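Local coordinates for fructose-2,6-bisphosphatase TIGAR B (Danio rerio, PDB 3E9D), which probably hydrolyses the 2-phosphate of fructose 2,6-bisphosphate, and also acts on fructose 1,6-bisphosphate, thereby restraining glycolysis, at residues I63-I68 with L179-G184; F225-H228 with V233-A236. One frame throughout, in Å; residues are numbered along the deposited sequence.

Contact 1: residues I63-I68 with L179-G184; sequences IQTAEI and LMVSHG. With PO4 (phosphate ion), chain C.
The imidazole of His183 meets a phosphate ion at its edge, near the ring plane: ND1 donates to phosphate O1 at 2.9 Å, clearly bent at 148°. NE2 is hydrogen-bonded to Ser57 OG, so both ring nitrogens are engaged and the ring's rotation is fixed. Its plane is inclined by about 50° to that of His11, the residue phosphorylated in catalysis, and Leu59 and Glu89 also touch it. Directly after this N-cap residue, Gly184 N donates almost straight to phosphate O2 at 2.8 Å. The start of a helix probably favours an anion here, and glycine brings no side chain close to it. The ion, probably from the crystallisation liquor, is also held by Arg10, Arg61 and Asn17, consistent with the phosphate pocket of a histidine phosphatase, where His183 is thought to stabilise the transition state.

Two residues before His183, the contact with helix 60-71 is apolar. Val181 has CG1 anti to its backbone N (chi1 -177°), which spreads its branches over two helix residues: CG1 lies 4.0 Å from Thr65 CG2, and CG2 lies 3.9 Å from Ala66 CB. Threonine suits its place by facing two ways, its methyl to the valine and OG1 to Arg61 O and Gly12 N, close to His11. Were Val181 replaced by an alanine, Thr65 CG2 and Ala66 CB would probably lose the methyls they pack on, opening a gap between helix and strand. The small Ala66 lets the helix settle closely on strand 177-182. Val56 of strand 53-56 touches both Ala66 and Val181, strand 2-10 flanks the other edge of 177-182, and Ile68 packs on helix 33-45.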
# COMPACT_ATOMS: atom_id res chain seq x y z
N ILE A 63 11.04 0.41 -5.77
CA ILE A 63 11.19 0.62 -7.21
C ILE A 63 11.44 -0.70 -7.98
O ILE A 63 10.81 -0.95 -9.01
CB ILE A 63 12.30 1.64 -7.54
CG1 ILE A 63 11.90 3.02 -6.96
CG2 ILE A 63 12.55 1.71 -9.08
CD1 ILE A 63 13.04 3.99 -6.82
N GLN A 64 12.37 -1.51 -7.49
CA GLN A 64 12.67 -2.81 -8.13
C GLN A 64 11.46 -3.75 -8.17
O GLN A 64 11.24 -4.44 -9.16
CB GLN A 64 13.79 -3.51 -7.39
CG GLN A 64 15.14 -2.87 -7.55
CD GLN A 64 16.17 -3.63 -6.77
OE1 GLN A 64 16.21 -3.57 -5.54
NE2 GLN A 64 17.02 -4.38 -7.48
N THR A 65 10.69 -3.77 -7.08
CA THR A 65 9.50 -4.59 -6.99
C THR A 65 8.46 -4.12 -8.00
O THR A 65 7.90 -4.93 -8.75
CB THR A 65 8.92 -4.57 -5.55
OG1 THR A 65 9.91 -5.08 -4.66
CG2 THR A 65 7.62 -5.42 -5.44
N ALA A 66 8.25 -2.80 -8.05
CA ALA A 66 7.32 -2.24 -9.03
C ALA A 66 7.76 -2.55 -10.46
O ALA A 66 6.92 -2.87 -11.32
CB ALA A 66 7.17 -0.74 -8.82
N GLU A 67 9.07 -2.45 -10.72
CA GLU A 67 9.58 -2.69 -12.07
C GLU A 67 9.34 -4.15 -12.49
O GLU A 67 8.99 -4.43 -13.63
CB GLU A 67 11.07 -2.37 -12.17
CG GLU A 67 11.40 -0.89 -12.13
CD GLU A 67 12.90 -0.63 -12.04
OE1 GLU A 67 13.63 -1.47 -11.44
OE2 GLU A 67 13.35 0.42 -12.55
N ILE A 68 9.54 -5.06 -11.55
CA ILE A 68 9.36 -6.49 -11.83
C ILE A 68 7.88 -6.82 -12.01
O ILE A 68 7.52 -7.61 -12.88
CB ILE A 68 10.02 -7.35 -10.75
CG1 ILE A 68 11.55 -7.27 -10.91
CG2 ILE A 68 9.58 -8.83 -10.86
CD1 ILE A 68 12.32 -7.56 -9.63
N LEU A 179 -1.83 0.97 -8.97
CA LEU A 179 -0.93 0.11 -8.19
C LEU A 179 -0.07 0.99 -7.30
O LEU A 179 0.43 2.02 -7.74
CB LEU A 179 -0.03 -0.70 -9.13
CG LEU A 179 1.08 -1.57 -8.52
CD1 LEU A 179 0.43 -2.70 -7.68
CD2 LEU A 179 1.96 -2.17 -9.66
N MET A 180 0.09 0.59 -6.04
CA MET A 180 0.89 1.35 -5.10
C MET A 180 1.89 0.35 -4.53
O MET A 180 1.50 -0.71 -4.05
CB MET A 180 -0.00 1.95 -3.99
CG MET A 180 0.73 2.55 -2.77
SD MET A 180 -0.44 3.02 -1.43
CE MET A 180 0.59 2.63 -0.02
N VAL A 181 3.19 0.67 -4.60
CA VAL A 181 4.22 -0.22 -4.06
C VAL A 181 4.97 0.53 -2.96
O VAL A 181 5.52 1.60 -3.20
CB VAL A 181 5.16 -0.80 -5.16
CG1 VAL A 181 6.19 -1.79 -4.56
CG2 VAL A 181 4.33 -1.53 -6.23
N SER A 182 4.98 -0.04 -1.76
CA SER A 182 5.45 0.65 -0.57
C SER A 182 6.06 -0.31 0.47
O SER A 182 6.66 -1.34 0.13
CB SER A 182 4.30 1.51 0.02
OG SER A 182 4.75 2.38 1.06
N HIS A 183 5.91 0.05 1.74
CA HIS A 183 6.68 -0.54 2.82
C HIS A 183 5.76 -0.96 3.98
O HIS A 183 4.67 -0.41 4.14
CB HIS A 183 7.71 0.48 3.29
CG HIS A 183 8.60 0.96 2.20
ND1 HIS A 183 9.79 0.35 1.89
CD2 HIS A 183 8.45 1.97 1.31
CE1 HIS A 183 10.34 0.97 0.86
NE2 HIS A 183 9.55 1.96 0.49
N GLY A 184 6.23 -1.92 4.78
CA GLY A 184 5.40 -2.60 5.75
C GLY A 184 4.79 -1.70 6.81
O GLY A 184 3.58 -1.73 7.01
P PO4 C . 10.22 -2.28 4.91
O1 PO4 C . 10.84 -1.21 4.04
O2 PO4 C . 8.87 -2.71 4.41
O3 PO4 C . 11.10 -3.51 4.93
O4 PO4 C . 10.12 -1.78 6.33

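Contact 2: residues F225-H228 with V233-A236; sequences FTIH and VLRA
Arg235 O is approached by two groups of the facing strand: His228 N donates a nearly straight hydrogen bond of 2.8 Å (172°), and Ile227 CA adds a CA-H...O contact at 3.2 Å. The reciprocal bond runs from Arg235 N to His228 O, also 2.8 Å, making His228 and Arg235 a hydrogen-bonded pair of the antiparallel beta hairpin formed by strands 220-230 and 233-246. Leu234 CA rests 3.3 Å from that same His228 O, so each carbonyl meets both an amide and an alpha carbon. The axes of the two short segments run at 150°, antiparallel with a marked twist.

In the neighbouring non-hydrogen-bonded pair, Ile227 and Ala236 have their CA atoms 4.2 Å apart, and both turn to the face covered by Phe140 of helix 125-146. Ile227 CG1 sits between backbone N and carbonyl carbon (chi1 61°), which sends the chain's end to one partner and the branch methyl to another. CD1 comes within 4.5 Å of Leu234 CD2, while CG2 points to Ala236. The branched Ile227 reaches Phe140 and Leu2, while the small Ala236 lets its strand lie close to the same Phe140; Leu234 packs on Phe144 and against Gln141 of that helix. On the reverse face lie the polar His228 and Arg235, whose guanidinium leads away from the partner strand, as fits the more open side. The Phe225 ring meets that of Phe4, with planes nearly parallel, adding to the backbone bonds between strands 220-230 and 2-10; at its edge, near the plane, CD1 lies 4.5 Å from Ala236 CB.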
# COMPACT_ATOMS: atom_id res chain seq x y z
N PHE A 225 -12.22 2.71 -4.14
CA PHE A 225 -12.58 4.07 -3.72
C PHE A 225 -13.65 4.65 -4.64
O PHE A 225 -13.59 4.48 -5.87
CB PHE A 225 -11.37 5.00 -3.81
CG PHE A 225 -10.30 4.72 -2.80
CD1 PHE A 225 -10.20 5.50 -1.65
CD2 PHE A 225 -9.38 3.69 -3.00
CE1 PHE A 225 -9.20 5.27 -0.70
CE2 PHE A 225 -8.39 3.42 -2.04
CZ PHE A 225 -8.28 4.22 -0.90
N THR A 226 -14.62 5.33 -4.06
CA THR A 226 -15.50 6.18 -4.85
C THR A 226 -15.30 7.60 -4.37
O THR A 226 -15.41 7.88 -3.17
CB THR A 226 -16.97 5.75 -4.71
OG1 THR A 226 -17.12 4.45 -5.29
CG2 THR A 226 -17.88 6.73 -5.45
N ILE A 227 -14.98 8.49 -5.30
CA ILE A 227 -14.67 9.87 -4.96
C ILE A 227 -15.65 10.85 -5.64
O ILE A 227 -16.08 10.61 -6.79
CB ILE A 227 -13.19 10.24 -5.24
CG1 ILE A 227 -12.83 10.08 -6.71
CG2 ILE A 227 -12.21 9.38 -4.36
CD1 ILE A 227 -11.43 10.70 -7.08
N HIS A 228 -15.97 11.91 -4.89
CA HIS A 228 -16.87 13.00 -5.27
C HIS A 228 -16.12 14.33 -5.17
O HIS A 228 -15.21 14.48 -4.37
CB HIS A 228 -18.09 13.08 -4.32
CG HIS A 228 -19.12 12.02 -4.55
ND1 HIS A 228 -20.47 12.24 -4.38
CD2 HIS A 228 -18.99 10.71 -4.92
CE1 HIS A 228 -21.13 11.12 -4.64
NE2 HIS A 228 -20.26 10.18 -4.98
N VAL A 233 -13.25 20.48 -3.87
CA VAL A 233 -12.56 19.53 -2.99
C VAL A 233 -12.98 18.09 -3.33
O VAL A 233 -14.18 17.78 -3.38
CB VAL A 233 -12.83 19.81 -1.50
CG1 VAL A 233 -12.06 18.83 -0.62
CG2 VAL A 233 -12.44 21.25 -1.15
N LEU A 234 -12.00 17.22 -3.56
CA LEU A 234 -12.26 15.80 -3.76
C LEU A 234 -12.30 15.05 -2.44
O LEU A 234 -11.45 15.24 -1.57
CB LEU A 234 -11.21 15.16 -4.68
CG LEU A 234 -11.29 15.64 -6.13
CD1 LEU A 234 -10.01 15.30 -6.82
CD2 LEU A 234 -12.51 15.03 -6.85
N ARG A 235 -13.31 14.21 -2.30
CA ARG A 235 -13.49 13.41 -1.09
C ARG A 235 -13.95 12.01 -1.47
O ARG A 235 -14.72 11.85 -2.41
CB ARG A 235 -14.54 14.06 -0.19
CG ARG A 235 -14.03 15.28 0.54
CD ARG A 235 -15.16 16.25 0.90
NE ARG A 235 -14.67 17.60 1.17
CZ ARG A 235 -14.08 17.96 2.31
NH1 ARG A 235 -13.91 17.07 3.29
NH2 ARG A 235 -13.67 19.21 2.47
N ALA A 236 -13.47 11.03 -0.72
CA ALA A 236 -13.96 9.66 -0.82
C ALA A 236 -15.30 9.56 -0.11
O ALA A 236 -15.41 9.88 1.08
CB ALA A 236 -12.97 8.68 -0.21

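Both contacts involve the same mixed sheet, but at different depths. Contact 1 is buried, its centre about 9 Å from that of the chain, and joins a helix to a central parallel strand mainly through methyl packing, while His183 and Gly184 at the strand's end bind the phosphate. Contact 2, with its centre about 18 Å from that of the chain, joins the outermost strand 233-246 to its hairpin neighbour by backbone bonds; one of its faces is apolar beneath a helix, the other polar. Strand 2-10, bonded to both 177-182 and 220-230, bridges them. Their nearest atoms are about 8 Å apart, and they do not touch; contact 2 lies at the sheet's margin, contact 1 beside the active site.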